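Local coordinates for mutT/nudix family protein (Listeria innocua, PDB 3I9X), which probably acts as a hydrolase of the Nudix family, the chain here being the part of a longer protein that carries the Nudix domain, at residues 151-156 against 160-165. Residues are numbered along the deposited sequence; the frame is centred on the assembly and turned at random.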
loop_
_atom_site.group_PDB
_atom_site.type_symbol
_atom_site.label_atom_id
_atom_site.label_comp_id
_atom_site.label_asym_id
_atom_site.label_seq_id
_atom_site.Cartn_x
_atom_site.Cartn_y
_atom_site.Cartn_z
ATOM N N GLU A 151 -5.561 23.896 10.600
ATOM C CA GLU A 151 -6.083 24.744 9.517
ATOM C C GLU A 151 -6.189 23.987 8.166
ATOM O O GLU A 151 -7.191 24.129 7.432
ATOM C CB GLU A 151 -5.187 25.980 9.360
ATOM C CG GLU A 151 -5.714 27.064 8.388
ATOM C CD GLU A 151 -4.768 28.264 8.199
ATOM O OE1 GLU A 151 -4.866 28.949 7.128
ATOM O OE2 GLU A 151 -3.946 28.525 9.116
ATOM N N ALA A 152 -5.175 23.173 7.855
ATOM C CA ALA A 152 -5.184 22.379 6.620
ATOM C C ALA A 152 -6.380 21.452 6.590
ATOM O O ALA A 152 -6.999 21.263 5.544
ATOM C CB ALA A 152 -3.891 21.603 6.436
ATOM N N LEU A 153 -6.726 20.888 7.731
ATOM C CA LEU A 153 -7.893 20.016 7.800
ATOM C C LEU A 153 -9.237 20.710 7.464
ATOM O O LEU A 153 -10.237 20.020 7.244
ATOM C CB LEU A 153 -8.020 19.359 9.181
ATOM C CG LEU A 153 -6.956 18.308 9.546
ATOM C CD1 LEU A 153 -7.101 17.907 11.032
ATOM C CD2 LEU A 153 -7.054 17.077 8.632
ATOM N N GLU A 154 -9.268 22.042 7.424
ATOM C CA GLU A 154 -10.516 22.752 7.152
ATOM C C GLU A 154 -10.574 23.330 5.763
ATOM O O GLU A 154 -11.582 23.907 5.385
ATOM C CB GLU A 154 -10.695 23.887 8.164
ATOM C CG GLU A 154 -10.594 23.408 9.606
ATOM C CD GLU A 154 -11.746 23.916 10.435
ATOM O OE1 GLU A 154 -12.910 23.765 9.955
ATOM O OE2 GLU A 154 -11.495 24.454 11.549
ATOM N N LEU A 155 -9.470 23.226 5.024
ATOM C CA LEU A 155 -9.423 23.656 3.653
ATOM C C LEU A 155 -10.365 22.834 2.744
ATOM O O LEU A 155 -10.724 21.683 3.054
ATOM C CB LEU A 155 -7.965 23.581 3.111
ATOM C CG LEU A 155 -6.917 24.563 3.662
ATOM C CD1 LEU A 155 -5.520 24.168 3.120
ATOM C CD2 LEU A 155 -7.231 26.073 3.317
ATOM N N PRO A 156 -10.755 23.425 1.606
ATOM C CA PRO A 156 -11.339 22.639 0.540
ATOM C C PRO A 156 -10.269 21.772 -0.139
ATOM O O PRO A 156 -9.427 22.303 -0.877
ATOM C CB PRO A 156 -11.898 23.690 -0.427
ATOM C CG PRO A 156 -11.083 24.938 -0.163
ATOM C CD PRO A 156 -10.530 24.838 1.231
ATOM N N ASP A 160 -9.658 12.396 -2.088
ATOM C CA ASP A 160 -9.851 11.960 -0.700
ATOM C C ASP A 160 -8.776 12.529 0.201
ATOM O O ASP A 160 -8.486 11.948 1.251
ATOM C CB ASP A 160 -9.882 10.414 -0.585
ATOM C CG ASP A 160 -8.671 9.743 -1.176
ATOM O OD1 ASP A 160 -7.794 10.403 -1.778
ATOM O OD2 ASP A 160 -8.621 8.509 -1.112
ATOM N N HIS A 161 -8.151 13.632 -0.187
ATOM C CA HIS A 161 -6.981 14.088 0.548
ATOM C C HIS A 161 -7.224 14.491 1.994
ATOM O O HIS A 161 -6.255 14.461 2.787
ATOM C CB HIS A 161 -6.179 15.143 -0.210
ATOM C CG HIS A 161 -5.475 14.586 -1.390
ATOM N ND1 HIS A 161 -4.560 15.301 -2.142
ATOM C CD2 HIS A 161 -5.579 13.372 -1.974
ATOM C CE1 HIS A 161 -4.123 14.540 -3.129
ATOM N NE2 HIS A 161 -4.721 13.360 -3.044
ATOM N N LEU A 162 -8.468 14.829 2.344
ATOM C CA LEU A 162 -8.831 15.041 3.727
ATOM C C LEU A 162 -8.614 13.742 4.533
ATOM O O LEU A 162 -8.128 13.772 5.675
ATOM C CB LEU A 162 -10.295 15.455 3.875
ATOM C CG LEU A 162 -10.699 15.667 5.353
ATOM C CD1 LEU A 162 -9.730 16.622 6.046
ATOM C CD2 LEU A 162 -12.206 16.123 5.571
ATOM N N ASP A 163 -9.033 12.619 3.947
ATOM C CA ASP A 163 -8.825 11.311 4.561
ATOM C C ASP A 163 -7.346 10.992 4.710
ATOM O O ASP A 163 -6.922 10.508 5.769
ATOM C CB ASP A 163 -9.511 10.220 3.752
ATOM C CG ASP A 163 -11.010 10.316 3.852
ATOM O OD1 ASP A 163 -11.484 10.787 4.926
ATOM O OD2 ASP A 163 -11.718 9.955 2.882
ATOM N N MET A 164 -6.568 11.272 3.665
ATOM C CA MET A 164 -5.119 11.127 3.727
ATOM C C MET A 164 -4.538 11.974 4.893
ATOM O O MET A 164 -3.745 11.470 5.678
ATOM C CB MET A 164 -4.426 11.520 2.428
ATOM C CG MET A 164 -4.469 10.538 1.218
ATOM S SD MET A 164 -3.279 11.060 -0.055
ATOM C CE MET A 164 -2.404 11.957 0.983
ATOM N N LEU A 165 -4.932 13.238 5.019
ATOM C CA LEU A 165 -4.340 14.082 6.036
ATOM C C LEU A 165 -4.723 13.644 7.434
ATOM O O LEU A 165 -3.898 13.753 8.329
ATOM C CB LEU A 165 -4.659 15.576 5.917
ATOM C CG LEU A 165 -4.395 16.410 4.672
ATOM C CD1 LEU A 165 -4.356 17.895 5.100
ATOM C CD2 LEU A 165 -3.188 16.029 3.858
#
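In this Nudix domain the short helix 149-152 and the turn after it lean on the start of helix 161-177, the last of this chain, and the touching groups are Leu153, Leu162, Leu165 and Ala152. Leu153 does most of the work. One of its two methyls, CD2, drops between the two leucines of the facing helix, lying 3.7 Å from Leu162 CD1 and 3.9 Å from Leu165 CB. The Leu153 side chain meets that of Leu162 at about a right angle, but runs past Leu165 in the opposite direction. The CB of Leu162 points neither at nor away from segment 151-156, but with CG anti to N (chi1 179°) its end swings nearer, and Leu162 CD1 also sits 3.6 Å from Leu153 O. Deeper in, the CB of Leu165 is set toward segment 151-156, and Leu165 CD1 comes to 4.0 Å from Ala152 CB. These two buried side chains also share Ile48 of strand 43-52, which ties the contact to the sheet beneath. The type I turn from Ala152 to Leu155, with Leu155 N hydrogen-bonded to Ala152 O, redirects the chain just where Leu153 makes its contacts. No hydrogen bond joins the segments, and the closest CA atoms, those of Leu153 and Leu162, are 6.5 Å apart. The contact is therefore almost wholly apolar, set by shape and burial rather than by directional polar bonds.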